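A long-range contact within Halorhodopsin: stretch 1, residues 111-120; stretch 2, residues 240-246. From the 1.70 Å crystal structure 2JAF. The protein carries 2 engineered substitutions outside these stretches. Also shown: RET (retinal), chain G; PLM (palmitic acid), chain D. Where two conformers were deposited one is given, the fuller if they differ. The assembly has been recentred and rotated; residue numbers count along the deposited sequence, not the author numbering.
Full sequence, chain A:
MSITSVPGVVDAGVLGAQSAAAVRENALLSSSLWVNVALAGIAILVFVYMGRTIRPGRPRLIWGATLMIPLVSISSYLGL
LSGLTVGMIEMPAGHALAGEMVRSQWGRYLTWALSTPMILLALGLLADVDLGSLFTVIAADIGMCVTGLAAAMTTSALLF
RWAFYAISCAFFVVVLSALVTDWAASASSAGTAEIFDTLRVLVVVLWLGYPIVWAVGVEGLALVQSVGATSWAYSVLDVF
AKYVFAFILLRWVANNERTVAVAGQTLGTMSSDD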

# COMPACT_ATOMS: atom_id res chain seq x y z
N THR A 111 -2.45 7.60 -8.62
CA THR A 111 -1.87 6.49 -9.37
C THR A 111 -0.34 6.52 -9.39
O THR A 111 0.30 5.48 -9.54
CB THR A 111 -2.39 6.46 -10.82
OG1 THR A 111 -1.91 7.59 -11.55
CG2 THR A 111 -3.92 6.47 -10.82
N TRP A 112 0.25 7.70 -9.21
CA TRP A 112 1.72 7.79 -9.19
C TRP A 112 2.22 6.91 -8.05
O TRP A 112 3.34 6.39 -8.09
CB TRP A 112 2.20 9.23 -8.93
CG TRP A 112 1.99 10.20 -10.07
CD1 TRP A 112 1.75 9.90 -11.37
CD2 TRP A 112 2.01 11.63 -9.99
NE1 TRP A 112 1.63 11.05 -12.12
CE2 TRP A 112 1.78 12.13 -11.29
CE3 TRP A 112 2.21 12.54 -8.94
CZ2 TRP A 112 1.74 13.50 -11.57
CZ3 TRP A 112 2.17 13.91 -9.22
CH2 TRP A 112 1.93 14.37 -10.53
N ALA A 113 1.39 6.73 -7.02
CA ALA A 113 1.74 5.92 -5.86
C ALA A 113 1.95 4.45 -6.22
O ALA A 113 2.51 3.69 -5.43
CB ALA A 113 0.67 6.05 -4.76
N LEU A 114 1.50 4.05 -7.41
CA LEU A 114 1.69 2.68 -7.88
C LEU A 114 2.68 2.65 -9.05
O LEU A 114 3.54 1.78 -9.12
CB LEU A 114 0.36 2.07 -8.31
CG LEU A 114 0.46 0.65 -8.89
CD1 LEU A 114 1.00 -0.32 -7.85
CD2 LEU A 114 -0.91 0.21 -9.37
N SER A 115 2.56 3.61 -9.97
CA SER A 115 3.45 3.65 -11.12
C SER A 115 4.89 4.03 -10.80
O SER A 115 5.82 3.45 -11.38
CB SER A 115 2.90 4.58 -12.21
OG SER A 115 2.88 5.94 -11.77
N THR A 116 5.11 5.00 -9.91
CA THR A 116 6.50 5.36 -9.63
C THR A 116 7.23 4.23 -8.91
O THR A 116 8.42 4.01 -9.14
CB THR A 116 6.63 6.74 -8.89
OG1 THR A 116 5.80 6.80 -7.73
CG2 THR A 116 6.23 7.86 -9.83
N PRO A 117 6.53 3.49 -8.03
CA PRO A 117 7.24 2.39 -7.37
C PRO A 117 7.63 1.32 -8.41
O PRO A 117 8.65 0.65 -8.26
CB PRO A 117 6.21 1.89 -6.35
CG PRO A 117 5.54 3.15 -5.94
CD PRO A 117 5.30 3.84 -7.28
N MET A 118 6.83 1.18 -9.46
CA MET A 118 7.15 0.20 -10.50
C MET A 118 8.35 0.66 -11.32
O MET A 118 9.17 -0.16 -11.74
CB MET A 118 5.94 -0.05 -11.40
CG MET A 118 4.93 -1.00 -10.78
SD MET A 118 5.69 -2.56 -10.26
CE MET A 118 6.04 -2.22 -8.55
N ILE A 119 8.47 1.96 -11.54
CA ILE A 119 9.62 2.50 -12.27
C ILE A 119 10.86 2.20 -11.44
O ILE A 119 11.88 1.75 -11.97
CB ILE A 119 9.49 4.04 -12.48
CG1 ILE A 119 8.35 4.35 -13.44
CG2 ILE A 119 10.81 4.61 -13.01
CD1 ILE A 119 8.09 5.85 -13.63
N LEU A 120 10.77 2.46 -10.14
CA LEU A 120 11.89 2.23 -9.23
C LEU A 120 12.20 0.73 -9.09
O LEU A 120 13.36 0.35 -8.92
CB LEU A 120 11.58 2.84 -7.86
CG LEU A 120 11.42 4.37 -7.90
CD1 LEU A 120 10.90 4.90 -6.56
CD2 LEU A 120 12.76 5.01 -8.24
N PHE A 240 7.71 10.79 -21.66
CA PHE A 240 9.14 10.55 -21.53
C PHE A 240 9.54 9.79 -20.27
O PHE A 240 10.35 8.86 -20.33
CB PHE A 240 9.90 11.88 -21.61
CG PHE A 240 9.85 12.51 -22.97
CD1 PHE A 240 10.67 12.04 -23.99
CD2 PHE A 240 8.92 13.51 -23.26
CE1 PHE A 240 10.56 12.55 -25.29
CE2 PHE A 240 8.80 14.03 -24.55
CZ PHE A 240 9.62 13.54 -25.57
N ALA A 241 8.96 10.16 -19.12
CA ALA A 241 9.32 9.49 -17.87
C ALA A 241 8.83 8.05 -17.79
O ALA A 241 9.35 7.26 -17.01
CB ALA A 241 8.81 10.30 -16.68
N LYS A 242 7.81 7.72 -18.58
CA LYS A 242 7.28 6.36 -18.57
C LYS A 242 7.51 5.56 -19.85
O LYS A 242 8.23 4.56 -19.85
CB LYS A 242 5.77 6.35 -18.29
CG LYS A 242 5.39 6.63 -16.86
CD LYS A 242 3.87 6.55 -16.72
CE LYS A 242 3.41 6.61 -15.28
NZ LYS A 242 3.72 7.88 -14.64
N TYR A 243 6.88 5.99 -20.94
CA TYR A 243 6.98 5.25 -22.19
C TYR A 243 8.38 5.23 -22.80
O TYR A 243 8.91 4.15 -23.06
CB TYR A 243 5.95 5.77 -23.21
CG TYR A 243 4.58 6.05 -22.62
CD1 TYR A 243 4.07 5.28 -21.57
CD2 TYR A 243 3.82 7.13 -23.07
CE1 TYR A 243 2.85 5.59 -20.97
CE2 TYR A 243 2.59 7.45 -22.48
CZ TYR A 243 2.12 6.68 -21.43
OH TYR A 243 0.95 7.04 -20.80
N VAL A 244 8.97 6.40 -23.02
CA VAL A 244 10.31 6.45 -23.60
C VAL A 244 11.31 5.82 -22.64
O VAL A 244 12.16 5.03 -23.05
CB VAL A 244 10.73 7.92 -23.94
CG1 VAL A 244 12.20 7.96 -24.38
CG2 VAL A 244 9.86 8.45 -25.07
N PHE A 245 11.17 6.14 -21.36
CA PHE A 245 12.06 5.59 -20.34
C PHE A 245 12.02 4.06 -20.37
O PHE A 245 13.06 3.40 -20.38
CB PHE A 245 11.63 6.09 -18.95
CG PHE A 245 12.34 5.41 -17.81
CD1 PHE A 245 11.85 4.21 -17.29
CD2 PHE A 245 13.49 5.96 -17.27
CE1 PHE A 245 12.51 3.57 -16.23
CE2 PHE A 245 14.15 5.33 -16.21
CZ PHE A 245 13.66 4.14 -15.69
N ALA A 246 10.81 3.50 -20.40
CA ALA A 246 10.63 2.05 -20.42
C ALA A 246 11.20 1.45 -21.70
O ALA A 246 11.77 0.36 -21.67
CB ALA A 246 9.15 1.70 -20.29
C1 RET G . 4.42 16.59 -6.62
C2 RET G . 4.03 17.86 -5.71
C3 RET G . 4.73 17.96 -4.33
C4 RET G . 6.32 18.03 -4.52
C5 RET G . 6.93 16.91 -5.44
C6 RET G . 6.03 16.19 -6.49
C7 RET G . 6.64 15.06 -7.26
C8 RET G . 6.12 14.16 -8.14
C9 RET G . 6.90 13.28 -8.98
C10 RET G . 6.05 12.59 -9.85
C11 RET G . 6.49 11.69 -10.80
C12 RET G . 5.56 11.09 -11.67
C13 RET G . 5.92 10.08 -12.64
C14 RET G . 4.79 9.58 -13.36
C15 RET G . 4.79 8.49 -14.19
C16 RET G . 3.49 15.44 -6.08
C17 RET G . 4.01 17.00 -8.12
C18 RET G . 8.41 16.63 -5.24
C19 RET G . 8.53 13.30 -8.99
C20 RET G . 7.37 9.63 -12.89
C1 PLM D . -6.99 4.46 -10.96
O1 PLM D . -8.20 4.48 -11.26
O2 PLM D . -6.10 4.40 -11.83
C2 PLM D . -6.64 4.50 -9.49
C3 PLM D . -5.65 3.45 -9.00
C4 PLM D . -5.41 3.68 -7.52
C5 PLM D . -4.44 2.65 -6.99
C6 PLM D . -3.24 3.28 -6.30
C7 PLM D . -2.55 2.13 -5.59
C8 PLM D . -1.32 2.59 -4.84
C9 PLM D . -0.67 1.38 -4.18
CA PLM D . 0.56 1.79 -3.39
CB PLM D . 1.57 0.72 -2.99
CC PLM D . 2.28 -0.02 -4.11
CD PLM D . 3.27 -0.99 -3.49
CE PLM D . 4.03 -1.76 -4.56
CF PLM D . 4.83 -2.86 -3.89
CG PLM D . 5.62 -3.66 -4.91

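Two helical segments far apart in sequence meet here in a sparse, side-chain-mediated contact that has no hydrogen bond across it and gathers around Lys242 and the retinal it carries. The helices run in roughly the same direction, their axes inclined by 33° and no closer than 11.4 Å, and side chains span the gap; only 225 Å² is buried, both sides summed. The nearest CA atoms are those of Ile119 and Lys242, 7.8 Å apart. Neither helix is regular. The first is kinked: Leu114 N reaches only three residues back, to Thr111 O at 2.8 Å, and Pro117, with no amide hydrogen, donates no bond. In the second, the helix widens into a pi-type turn at 240-244, and Phe245 N bonds to Phe240 O, five residues back, at 3.0 Å.

Ile119 is covered most. Its CG2 lies 3.8 Å from Phe245 CE1, an apolar contact made obliquely to the ring, while its CD1 sits 3.9 Å from Ala241 O and 4.3 Å from Lys242 CG, against the aliphatic part of the lysine. The CA-to-CB bond of Lys242 points sideways, but its extended chain turns at chi4 (65°, p) and brings NZ to the first helix, 3.6 Å from Ser115 OG and 4.3 Å from Trp112 CD1. Ser115 OG instead makes a weak hydrogen bond to Thr111 O, at 3.4 Å, within its own helix.

Lys242 NZ is bonded covalently to RET C15 at 1.3 Å, a length that fits the carbon-nitrogen double bond of a Schiff base. The polyene then runs past the first helix: RET C12 lies over one face of the Trp112 ring, Thr116 CG2 is 3.6 Å from RET C13, and Ile119 CD1 is 3.9 Å from RET C20. The chromophore thus extends the contact beyond what the two stretches make directly.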